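PDB 4QRN: 5-Carboxyvanillate Decarboxylase from Novosphingobium aromaticivorans, which probably catalyses the manganese-dependent, non-oxidative removal of the 5-carboxylate from 5-carboxyvanillate, yielding vanillate and carbon dioxide. Local coordinates for residues L36-E41 against N366-F371; D100-D105 against Y341-V346; L207-A212 against V236-H241; T309-A314 against A334-Y339. All blocks are in the same frame, centred on the assembly; numbering follows the deposited sequence.

Contact 1. Residues L36-E41 against N366-F371; sequences LRIATE and NAEKWF. With MN (manganese (II) ion), chain E.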
# COMPACT_ATOMS: atom_id res chain seq x y z
N LEU A 36 -12.61 -14.89 25.20
CA LEU A 36 -12.76 -13.48 25.49
C LEU A 36 -12.49 -12.69 24.22
O LEU A 36 -11.72 -13.14 23.36
CB LEU A 36 -11.77 -13.03 26.56
CG LEU A 36 -11.89 -13.70 27.91
CD1 LEU A 36 -10.80 -13.18 28.84
CD2 LEU A 36 -13.26 -13.48 28.53
N ARG A 37 -13.11 -11.53 24.09
CA ARG A 37 -12.79 -10.62 23.00
C ARG A 37 -11.84 -9.55 23.54
O ARG A 37 -12.26 -8.71 24.35
CB ARG A 37 -14.04 -9.98 22.40
CG ARG A 37 -15.05 -11.00 21.88
CD ARG A 37 -16.15 -10.33 21.10
NE ARG A 37 -17.27 -11.20 20.75
CZ ARG A 37 -18.27 -11.50 21.58
NH1 ARG A 37 -18.29 -11.02 22.82
NH2 ARG A 37 -19.27 -12.26 21.13
N ILE A 38 -10.58 -9.61 23.12
CA ILE A 38 -9.56 -8.66 23.53
C ILE A 38 -9.24 -7.77 22.33
O ILE A 38 -8.72 -8.26 21.31
CB ILE A 38 -8.30 -9.37 24.05
CG1 ILE A 38 -8.68 -10.30 25.24
CG2 ILE A 38 -7.24 -8.34 24.43
CD1 ILE A 38 -7.51 -11.06 25.85
N ALA A 39 -9.59 -6.49 22.43
CA ALA A 39 -9.39 -5.55 21.34
C ALA A 39 -8.04 -4.86 21.51
O ALA A 39 -7.80 -4.22 22.52
CB ALA A 39 -10.52 -4.54 21.34
N THR A 40 -7.15 -5.02 20.52
CA THR A 40 -5.75 -4.66 20.70
C THR A 40 -5.28 -3.35 20.05
O THR A 40 -4.07 -3.11 20.05
CB THR A 40 -4.85 -5.80 20.22
OG1 THR A 40 -5.09 -6.04 18.82
CG2 THR A 40 -5.08 -7.07 21.02
N GLU A 41 -6.18 -2.48 19.57
CA GLU A 41 -5.75 -1.19 19.02
C GLU A 41 -6.79 -0.11 19.30
O GLU A 41 -7.43 0.41 18.40
CB GLU A 41 -5.44 -1.25 17.53
CG GLU A 41 -4.64 -0.01 17.05
CD GLU A 41 -4.68 0.19 15.55
OE1 GLU A 41 -4.17 -0.68 14.83
OE2 GLU A 41 -5.23 1.22 15.06
N ASN A 366 -3.72 -15.12 21.39
CA ASN A 366 -2.56 -14.47 20.81
C ASN A 366 -2.22 -13.19 21.57
O ASN A 366 -1.07 -12.99 21.96
CB ASN A 366 -2.77 -14.18 19.34
CG ASN A 366 -2.80 -15.45 18.46
OD1 ASN A 366 -2.38 -16.54 18.88
ND2 ASN A 366 -3.28 -15.29 17.24
N ALA A 367 -3.22 -12.35 21.82
CA ALA A 367 -2.98 -11.13 22.58
C ALA A 367 -2.44 -11.46 23.97
O ALA A 367 -1.54 -10.79 24.47
CB ALA A 367 -4.26 -10.32 22.68
N GLU A 368 -2.99 -12.48 24.62
CA GLU A 368 -2.50 -12.82 25.96
C GLU A 368 -1.02 -13.18 25.91
O GLU A 368 -0.27 -12.81 26.82
CB GLU A 368 -3.32 -13.96 26.56
CG GLU A 368 -4.70 -13.51 26.96
CD GLU A 368 -5.61 -14.61 27.46
OE1 GLU A 368 -5.45 -15.79 27.09
OE2 GLU A 368 -6.56 -14.25 28.19
N LYS A 369 -0.59 -13.88 24.86
CA LYS A 369 0.82 -14.22 24.73
C LYS A 369 1.67 -12.99 24.42
O LYS A 369 2.64 -12.70 25.14
CB LYS A 369 1.01 -15.27 23.63
CG LYS A 369 2.49 -15.55 23.36
CD LYS A 369 2.72 -16.69 22.40
CE LYS A 369 4.21 -16.86 22.15
NZ LYS A 369 4.50 -18.03 21.28
N TRP A 370 1.34 -12.27 23.34
CA TRP A 370 2.27 -11.26 22.85
C TRP A 370 2.31 -10.00 23.71
O TRP A 370 3.33 -9.31 23.74
CB TRP A 370 1.95 -10.89 21.40
CG TRP A 370 2.05 -12.07 20.51
CD1 TRP A 370 1.02 -12.63 19.78
CD2 TRP A 370 3.20 -12.90 20.26
NE1 TRP A 370 1.47 -13.73 19.09
CE2 TRP A 370 2.79 -13.92 19.37
CE3 TRP A 370 4.55 -12.86 20.65
CZ2 TRP A 370 3.65 -14.89 18.89
CZ3 TRP A 370 5.41 -13.84 20.17
CH2 TRP A 370 4.95 -14.84 19.30
N PHE A 371 1.21 -9.70 24.42
CA PHE A 371 1.20 -8.59 25.36
C PHE A 371 1.52 -9.03 26.80
O PHE A 371 1.59 -8.20 27.69
CB PHE A 371 -0.15 -7.86 25.35
CG PHE A 371 -0.42 -7.08 24.08
CD1 PHE A 371 -0.01 -5.76 23.96
CD2 PHE A 371 -1.15 -7.66 23.06
CE1 PHE A 371 -0.33 -5.03 22.82
CE2 PHE A 371 -1.46 -6.95 21.90
CZ PHE A 371 -1.06 -5.62 21.80
MN MN E . -6.03 3.20 15.34
O HOH W 1 -6.25 3.09 17.52

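Contact 2. Residues D100-D105 against Y341-V346; sequences DATGID and YVADEV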
# COMPACT_ATOMS: atom_id res chain seq x y z
N ASP A 100 -19.11 -3.05 26.80
CA ASP A 100 -20.10 -4.02 27.21
C ASP A 100 -21.11 -4.25 26.08
O ASP A 100 -21.55 -5.38 25.83
CB ASP A 100 -20.82 -3.55 28.47
CG ASP A 100 -19.95 -3.62 29.73
OD1 ASP A 100 -18.91 -4.30 29.74
OD2 ASP A 100 -20.37 -3.01 30.75
N ALA A 101 -21.51 -3.18 25.40
CA ALA A 101 -22.52 -3.27 24.35
C ALA A 101 -22.04 -4.02 23.11
O ALA A 101 -22.86 -4.40 22.27
CB ALA A 101 -23.00 -1.88 23.96
N THR A 102 -20.73 -4.19 22.97
CA THR A 102 -20.19 -4.93 21.83
C THR A 102 -19.42 -6.18 22.26
O THR A 102 -18.69 -6.78 21.48
CB THR A 102 -19.33 -4.03 20.94
OG1 THR A 102 -18.35 -3.32 21.73
CG2 THR A 102 -20.20 -3.07 20.16
N GLY A 103 -19.61 -6.60 23.51
CA GLY A 103 -19.00 -7.82 23.98
C GLY A 103 -17.48 -7.79 24.09
O GLY A 103 -16.86 -8.85 24.05
N ILE A 104 -16.90 -6.60 24.21
CA ILE A 104 -15.46 -6.47 24.30
C ILE A 104 -15.03 -6.60 25.76
O ILE A 104 -15.37 -5.78 26.61
CB ILE A 104 -14.95 -5.16 23.67
CG1 ILE A 104 -15.38 -5.06 22.20
CG2 ILE A 104 -13.44 -5.05 23.86
CD1 ILE A 104 -15.01 -6.26 21.33
N ASP A 105 -14.31 -7.68 26.06
CA ASP A 105 -13.88 -7.96 27.43
C ASP A 105 -12.73 -7.08 27.88
O ASP A 105 -12.72 -6.63 29.03
CB ASP A 105 -13.52 -9.45 27.54
CG ASP A 105 -14.73 -10.31 27.33
OD1 ASP A 105 -15.59 -10.31 28.24
OD2 ASP A 105 -14.84 -10.96 26.26
N TYR A 341 -16.20 1.83 15.48
CA TYR A 341 -16.96 1.16 16.53
C TYR A 341 -18.24 0.62 15.92
O TYR A 341 -19.21 1.35 15.75
CB TYR A 341 -17.28 2.20 17.62
CG TYR A 341 -18.16 1.69 18.74
CD1 TYR A 341 -17.86 0.53 19.44
CD2 TYR A 341 -19.30 2.40 19.12
CE1 TYR A 341 -18.65 0.07 20.48
CE2 TYR A 341 -20.11 1.95 20.15
CZ TYR A 341 -19.79 0.78 20.83
OH TYR A 341 -20.59 0.32 21.84
N VAL A 342 -18.23 -0.65 15.54
CA VAL A 342 -19.31 -1.21 14.73
C VAL A 342 -19.70 -2.57 15.26
O VAL A 342 -18.99 -3.56 15.08
CB VAL A 342 -18.89 -1.34 13.24
CG1 VAL A 342 -20.10 -1.74 12.41
CG2 VAL A 342 -18.22 -0.05 12.72
N ALA A 343 -20.84 -2.64 15.93
CA ALA A 343 -21.30 -3.91 16.50
C ALA A 343 -21.37 -4.99 15.42
O ALA A 343 -21.03 -6.16 15.68
CB ALA A 343 -22.65 -3.73 17.20
N ASP A 344 -21.84 -4.64 14.23
CA ASP A 344 -21.95 -5.66 13.18
C ASP A 344 -20.60 -6.24 12.79
O ASP A 344 -20.55 -7.38 12.32
CB ASP A 344 -22.65 -5.09 11.94
CG ASP A 344 -24.15 -5.03 12.07
OD1 ASP A 344 -24.73 -5.72 12.92
OD2 ASP A 344 -24.75 -4.31 11.26
N GLU A 345 -19.51 -5.50 12.95
CA GLU A 345 -18.18 -6.07 12.67
C GLU A 345 -17.86 -7.17 13.68
O GLU A 345 -17.32 -8.20 13.29
CB GLU A 345 -17.11 -4.98 12.66
CG GLU A 345 -17.21 -4.12 11.43
CD GLU A 345 -16.12 -3.07 11.30
OE1 GLU A 345 -15.36 -2.83 12.27
OE2 GLU A 345 -16.05 -2.49 10.19
N VAL A 346 -18.16 -6.94 14.95
CA VAL A 346 -17.91 -7.96 15.95
C VAL A 346 -18.72 -9.21 15.60
O VAL A 346 -18.21 -10.33 15.68
CB VAL A 346 -18.23 -7.48 17.38
CG1 VAL A 346 -17.82 -8.54 18.38
CG2 VAL A 346 -17.51 -6.16 17.68

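Contact 3. Residues L207-A212 against V236-H241; sequences LYIHPA and VETGMH. With MN (manganese (II) ion), chain E; 1DF (4-hydroxy-3-methoxy-5-nitrobenzoic acid), chain F.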
# COMPACT_ATOMS: atom_id res chain seq x y z
N LEU A 207 6.68 -3.15 20.51
CA LEU A 207 6.40 -1.84 19.97
C LEU A 207 5.24 -1.94 19.01
O LEU A 207 5.32 -2.73 18.05
CB LEU A 207 7.63 -1.36 19.19
CG LEU A 207 7.42 -0.10 18.36
CD1 LEU A 207 7.00 1.12 19.23
CD2 LEU A 207 8.67 0.22 17.57
N TYR A 208 4.18 -1.17 19.21
CA TYR A 208 3.10 -1.06 18.21
C TYR A 208 3.38 0.20 17.39
O TYR A 208 3.41 1.31 17.94
CB TYR A 208 1.76 -0.97 18.95
CG TYR A 208 0.55 -1.38 18.11
CD1 TYR A 208 0.15 -0.67 16.98
CD2 TYR A 208 -0.20 -2.51 18.44
CE1 TYR A 208 -0.95 -1.06 16.22
CE2 TYR A 208 -1.31 -2.89 17.71
CZ TYR A 208 -1.69 -2.16 16.60
OH TYR A 208 -2.79 -2.56 15.89
N ILE A 209 3.64 0.04 16.09
CA ILE A 209 3.78 1.21 15.22
C ILE A 209 2.41 1.47 14.63
O ILE A 209 1.94 0.74 13.76
CB ILE A 209 4.84 1.06 14.13
CG1 ILE A 209 6.20 0.77 14.76
CG2 ILE A 209 4.91 2.37 13.32
CD1 ILE A 209 7.34 0.58 13.76
N HIS A 210 1.75 2.49 15.18
CA HIS A 210 0.42 2.90 14.75
C HIS A 210 0.55 3.96 13.66
O HIS A 210 1.54 4.70 13.64
CB HIS A 210 -0.29 3.50 15.97
CG HIS A 210 -1.72 3.83 15.72
ND1 HIS A 210 -2.13 5.00 15.11
CD2 HIS A 210 -2.85 3.13 15.99
CE1 HIS A 210 -3.45 4.98 15.00
NE2 HIS A 210 -3.92 3.87 15.54
N PRO A 211 -0.44 4.10 12.77
CA PRO A 211 -0.30 5.12 11.73
C PRO A 211 -0.30 6.55 12.27
O PRO A 211 -0.74 6.87 13.39
CB PRO A 211 -1.54 4.91 10.86
CG PRO A 211 -1.92 3.48 11.04
CD PRO A 211 -1.58 3.20 12.51
N ALA A 212 0.16 7.42 11.39
CA ALA A 212 0.00 8.85 11.48
C ALA A 212 -0.17 9.34 10.06
O ALA A 212 0.14 8.65 9.09
CB ALA A 212 1.22 9.51 12.13
N VAL A 236 0.18 3.75 3.78
CA VAL A 236 1.43 4.08 3.10
C VAL A 236 2.50 4.40 4.14
O VAL A 236 3.61 3.85 4.13
CB VAL A 236 1.22 5.26 2.15
CG1 VAL A 236 2.58 5.81 1.65
CG2 VAL A 236 0.31 4.86 0.96
N GLU A 237 2.18 5.34 5.04
CA GLU A 237 3.12 5.81 6.04
C GLU A 237 3.62 4.66 6.91
O GLU A 237 4.81 4.50 7.17
CB GLU A 237 2.43 6.89 6.88
CG GLU A 237 3.11 7.23 8.19
CD GLU A 237 4.51 7.84 8.11
OE1 GLU A 237 4.91 8.37 7.06
OE2 GLU A 237 5.17 7.81 9.16
N THR A 238 2.69 3.85 7.40
CA THR A 238 3.02 2.85 8.40
C THR A 238 3.71 1.64 7.76
O THR A 238 4.67 1.11 8.30
CB THR A 238 1.76 2.42 9.16
OG1 THR A 238 1.05 3.58 9.57
CG2 THR A 238 2.13 1.61 10.40
N GLY A 239 3.21 1.21 6.60
CA GLY A 239 3.88 0.14 5.89
C GLY A 239 5.29 0.55 5.49
O GLY A 239 6.23 -0.24 5.60
N MET A 240 5.46 1.77 5.02
CA MET A 240 6.80 2.27 4.72
C MET A 240 7.70 2.20 5.95
O MET A 240 8.86 1.81 5.87
CB MET A 240 6.75 3.71 4.21
CG MET A 240 8.12 4.25 3.81
SD MET A 240 8.09 5.98 3.33
CE MET A 240 7.61 6.79 4.84
N HIS A 241 7.16 2.63 7.08
CA HIS A 241 7.96 2.69 8.31
C HIS A 241 8.40 1.30 8.75
O HIS A 241 9.58 1.08 9.06
CB HIS A 241 7.16 3.38 9.40
CG HIS A 241 7.99 3.97 10.49
ND1 HIS A 241 7.49 4.96 11.30
CD2 HIS A 241 9.29 3.80 10.86
CE1 HIS A 241 8.44 5.34 12.14
NE2 HIS A 241 9.55 4.66 11.90
MN MN E . -6.03 3.20 15.34
C1 1DF F . -8.57 7.15 12.27
CO1 1DF F . -8.36 5.80 12.17
CO2 1DF F . -7.79 7.90 13.18
CM1 1DF F . -7.42 5.23 13.09
CM2 1DF F . -7.01 7.29 14.14
OM 1DF F . -6.27 7.96 15.07
CZ 1DF F . -6.89 5.90 14.19
CC 1DF F . -9.54 7.86 11.40
CV 1DF F . -6.13 9.37 14.89
O1 1DF F . -10.57 7.20 10.98
O2 1DF F . -9.33 9.05 11.14
O3 1DF F . -6.30 5.29 15.17
N 1DF F . -6.84 3.92 12.65
O11 1DF F . -5.95 3.38 13.23
O22 1DF F . -7.23 3.47 11.53
O HOH W 1 -6.25 3.09 17.52

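Contact 4. Residues T309-A314 against A334-Y339; sequences TNSGVA and AMDYPY. With MN (manganese (II) ion), chain E; 1DF (4-hydroxy-3-methoxy-5-nitrobenzoic acid), chain F.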
# COMPACT_ATOMS: atom_id res chain seq x y z
N THR A 309 -2.54 -6.97 13.70
CA THR A 309 -3.94 -6.96 14.12
C THR A 309 -4.82 -6.64 12.90
O THR A 309 -4.36 -6.11 11.90
CB THR A 309 -4.24 -5.96 15.25
OG1 THR A 309 -4.45 -4.65 14.69
CG2 THR A 309 -3.13 -5.94 16.30
N ASN A 310 -6.12 -6.93 13.04
CA ASN A 310 -7.07 -6.61 11.97
C ASN A 310 -7.81 -5.30 12.18
O ASN A 310 -8.92 -5.15 11.67
CB ASN A 310 -8.11 -7.73 11.79
CG ASN A 310 -9.21 -7.65 12.80
OD1 ASN A 310 -8.94 -7.51 13.99
ND2 ASN A 310 -10.46 -7.74 12.35
N SER A 311 -7.23 -4.34 12.90
CA SER A 311 -7.94 -3.08 13.09
C SER A 311 -8.42 -2.52 11.75
O SER A 311 -7.67 -2.48 10.78
CB SER A 311 -7.06 -2.05 13.81
OG SER A 311 -5.81 -1.96 13.16
N GLY A 312 -9.69 -2.12 11.69
CA GLY A 312 -10.26 -1.57 10.49
C GLY A 312 -10.54 -2.54 9.36
O GLY A 312 -11.02 -2.11 8.30
N VAL A 313 -10.25 -3.83 9.57
CA VAL A 313 -10.34 -4.82 8.51
C VAL A 313 -11.11 -6.02 9.05
O VAL A 313 -10.55 -7.08 9.36
CB VAL A 313 -8.95 -5.20 7.96
CG1 VAL A 313 -9.11 -6.18 6.79
CG2 VAL A 313 -8.23 -3.95 7.47
N ALA A 314 -12.43 -5.84 9.20
CA ALA A 314 -13.32 -6.89 9.71
C ALA A 314 -13.78 -7.68 8.49
O ALA A 314 -14.94 -7.65 8.08
CB ALA A 314 -14.47 -6.27 10.50
N ALA A 334 -8.55 -6.60 16.65
CA ALA A 334 -8.59 -5.23 17.17
C ALA A 334 -9.81 -4.56 16.59
O ALA A 334 -10.21 -4.84 15.45
CB ALA A 334 -7.34 -4.44 16.78
N MET A 335 -10.39 -3.65 17.37
CA MET A 335 -11.56 -2.90 16.94
C MET A 335 -11.24 -1.52 16.32
O MET A 335 -11.93 -1.08 15.41
CB MET A 335 -12.52 -2.75 18.12
CG MET A 335 -13.73 -1.90 17.82
SD MET A 335 -14.89 -1.77 19.17
CE MET A 335 -15.90 -3.23 18.93
N ASP A 336 -10.22 -0.82 16.84
CA ASP A 336 -9.96 0.57 16.45
C ASP A 336 -11.07 1.47 17.01
O ASP A 336 -11.41 2.50 16.41
CB ASP A 336 -9.76 0.73 14.92
CG ASP A 336 -8.46 1.48 14.53
OD1 ASP A 336 -7.93 2.27 15.37
OD2 ASP A 336 -8.01 1.26 13.38
N TYR A 337 -11.58 1.15 18.20
CA TYR A 337 -12.51 2.07 18.87
C TYR A 337 -11.77 3.38 19.16
O TYR A 337 -10.63 3.34 19.61
CB TYR A 337 -12.95 1.44 20.16
CG TYR A 337 -13.86 2.29 21.01
CD1 TYR A 337 -13.35 3.18 21.97
CD2 TYR A 337 -15.25 2.20 20.87
CE1 TYR A 337 -14.19 3.92 22.79
CE2 TYR A 337 -16.10 2.95 21.69
CZ TYR A 337 -15.56 3.80 22.65
OH TYR A 337 -16.37 4.53 23.51
N PRO A 338 -12.41 4.55 18.98
CA PRO A 338 -13.79 4.77 18.55
C PRO A 338 -13.90 5.12 17.07
O PRO A 338 -15.00 5.47 16.62
CB PRO A 338 -14.21 5.95 19.43
CG PRO A 338 -12.97 6.81 19.48
CD PRO A 338 -11.82 5.79 19.54
N TYR A 339 -12.79 5.08 16.35
CA TYR A 339 -12.80 5.40 14.93
C TYR A 339 -13.62 4.44 14.10
O TYR A 339 -14.15 4.81 13.04
CB TYR A 339 -11.36 5.49 14.40
CG TYR A 339 -10.58 6.57 15.12
CD1 TYR A 339 -10.79 7.92 14.82
CD2 TYR A 339 -9.64 6.26 16.10
CE1 TYR A 339 -10.11 8.92 15.49
CE2 TYR A 339 -8.95 7.27 16.79
CZ TYR A 339 -9.18 8.59 16.45
OH TYR A 339 -8.52 9.60 17.09
MN MN E . -6.03 3.20 15.34
C1 1DF F . -8.57 7.15 12.27
CO1 1DF F . -8.36 5.80 12.17
CO2 1DF F . -7.79 7.90 13.18
CM1 1DF F . -7.42 5.23 13.09
CM2 1DF F . -7.01 7.29 14.14
OM 1DF F . -6.27 7.96 15.07
CZ 1DF F . -6.89 5.90 14.19
CC 1DF F . -9.54 7.86 11.40
CV 1DF F . -6.13 9.37 14.89
O1 1DF F . -10.57 7.20 10.98
O2 1DF F . -9.33 9.05 11.14
O3 1DF F . -6.30 5.29 15.17
N 1DF F . -6.84 3.92 12.65
O11 1DF F . -5.95 3.38 13.23
O22 1DF F . -7.23 3.47 11.53
O HOH W 2 -12.50 -2.49 12.98
O HOH W 1 -6.25 3.09 17.52

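Contact 1. Residues L36-E41 against N366-F371
T40 sets its CG2 methyl against A367 of helix 356-370 and F371 just beyond it. From CB outward, CB and CG2 both reach F371; CG2 alone also touches A367, and OG1 turns to Y333. CB itself lies 4.0 Å from F371 CE2. The branch CG2 runs further in, set anti to the carbonyl carbon of T40 (OG1 chi1 60°), and touches two groups at once: F371 CE2 at 3.7 Å and A367 CB at 3.7 Å. It comes to the phenyl ring obliquely. OG1 is hydrogen-bonded to the backbone O of Y333, so the hydroxyl is satisfied although the residue is buried. Strand 38-44 is the first strand of the amidohydrolase (beta/alpha)8-type barrel, and helix 356-370 is the last helix of the chain packed on its outside; here their local axes run 9.6 Å apart at 56°. Two residues back along the strand, I38 faces the same helix. Its CG2 sits 4.0 Å from A367 CB, while CD1, at the end of the extended branch, reaches E368 CG at 3.9 Å, the two side chains crossing at about a right angle. The carboxylate of E368 is hydrogen-bonded to Q364, one turn earlier. Further along the strand, E41 leads away from the helix: OE2 binds manganese, OE1 is hydrogen-bonded to Y208 OH and S311 OG, and its backbone O accepts from a metal-bound water.

Contact 2. Residues D100-D105 against Y341-V346
T102 presses its methyl group against the ring of Y341, with CG2 3.5 Å from Y341 CE1 in an oblique approach. The same methyl lies 3.9 Å from A343 CB, at the first turn of helix 343-350, so one branch fills the corner between tyrosine and helix. T102 OG1 lies 3.6 Å from Y341 CE1, and A101 CB lies 3.9 Å from Y341 OH at the far end of the ring. On the helix side, V346 turns CG1 to the backbone, 3.7 Å from T102 O, and its CG2 gives I104 CD1 a looser apolar neighbour. Next come the groups that hold these in place. The backbone O of D98, one turn earlier in helix 93-101, accepts hydrogen bonds from both T102 OG1 and Y341 OH, tying the tyrosine to the helix it leans on, and Y337 adds an edge-to-face ring contact with Y341. V342 occupies the N-cap position of helix 343-350, and its backbone O accepts from E345 N at 2.9 Å. Beyond it E345 OE2 is hydrogen-bonded to Y273 OH of the second subunit. G103, whose O meets R37 NH1, has phi 68° and is the C-prime residue that ends the helix: G103 N bonds D100 O at 3.3 Å and I104 N bonds M99 O. This is the Schellman motif that closes helix 93-101 and leads into barrel strand 106-111.

Contact 3. Residues L207-A212 against V236-H241
Behind H210, the histidine ligand of the manganese site, P211 and T238 pack where barrel strand 207-209 gives way to its active-site loop and helix 233-248 passes alongside. T238 OG1 is 3.0 Å from P211 CA and 3.2 Å from P211 CB, a tight fit; the hydroxyl is also hydrogen-bonded to F234 O one turn back in its own helix. The other branch, T238 CG2, set anti to the backbone N, reaches I209 O at 3.5 Å and I209 CG2 at 4.1 Å. That isoleucine methyl meets H241 ND1 as well, in an oblique approach to the imidazole, whose ND1 is hydrogen-bonded to S181. Further along, E237 CG comes 3.4 Å from A212 O, while its bent chain carries the carboxylate to S181, H182 and Y187. H210 CB points away from the helix, and with CG anti to the backbone N (chi1 -174°) H210 NE2 reaches the manganese at 2.2 Å. H210 ND1 donates to P211 O (2.9 Å), on a lone pair of that carbonyl. Gripped at both nitrogens, the imidazole has its rotation fixed, and P211, packed against T238, probably helps orient this metal ligand as a second-shell residue.

Contact 4. Residues T309-A314 against A334-Y339
The flat amide of N310 meets A334 through its oxygen: OD1 accepts A334 N at 2.8 Å, nearly along the C=O axis (167°). The amide's other branch, ND2, turns back to donate to V313 O at 3.1 Å from above that carbonyl's plane. One side chain thus joins the neighbouring loop to the far end of its own type II turn, N310 to V313. Both segments are loops following barrel strands 306-309 and 331-332, at the end of the amidohydrolase barrel where metal and ligand bind. Two other flat groups lie further along 334-339. One face of the Y339 ring is covered by the bound nitrobenzoate, whose CM2 lies 3.2 Å above the ring plane and over its centre; Y339 OH, hydrogen-bonded to T112, sits beside the methoxy group. P338, after a cis peptide bond, lays CB over the centre of one face of Y337. A334 CB packs beside the turn, 3.6 Å from T309 OG1 and 3.8 Å from S311 CB. S311 OG is hydrogen-bonded to E41 OE1 and H263 N, so the turn also braces a metal ligand. D336 binds manganese through OD1; its side chain takes two conformations, and in one of them OD2 is hydrogen-bonded to H263 NE2. A water bridges the loops, accepting from G312 N at 3.1 Å and donating to M335 O at 2.9 Å.

Overall arrangement
From the N terminus, strand 38-44 opens the barrel, and contact 1 closes nearly the whole chain by bringing the last helix, 356-370, against it; the other three contacts all fall within that loop. Contact 2 is the next closure inward, joining the end of helix 93-101 to the start of helix 343-350, and it encloses contacts 3 and 4. Those two follow one another in series, each a short local loop beside a later barrel strand. Contact 2 touches contact 1 through R37 and contact 4 through M335. Contacts 1, 3 and 4 converge on manganese, supplying E41, H210 and D336, while contact 2 lies further from the metal; contacts 2, 3 and 4 touch the second subunit.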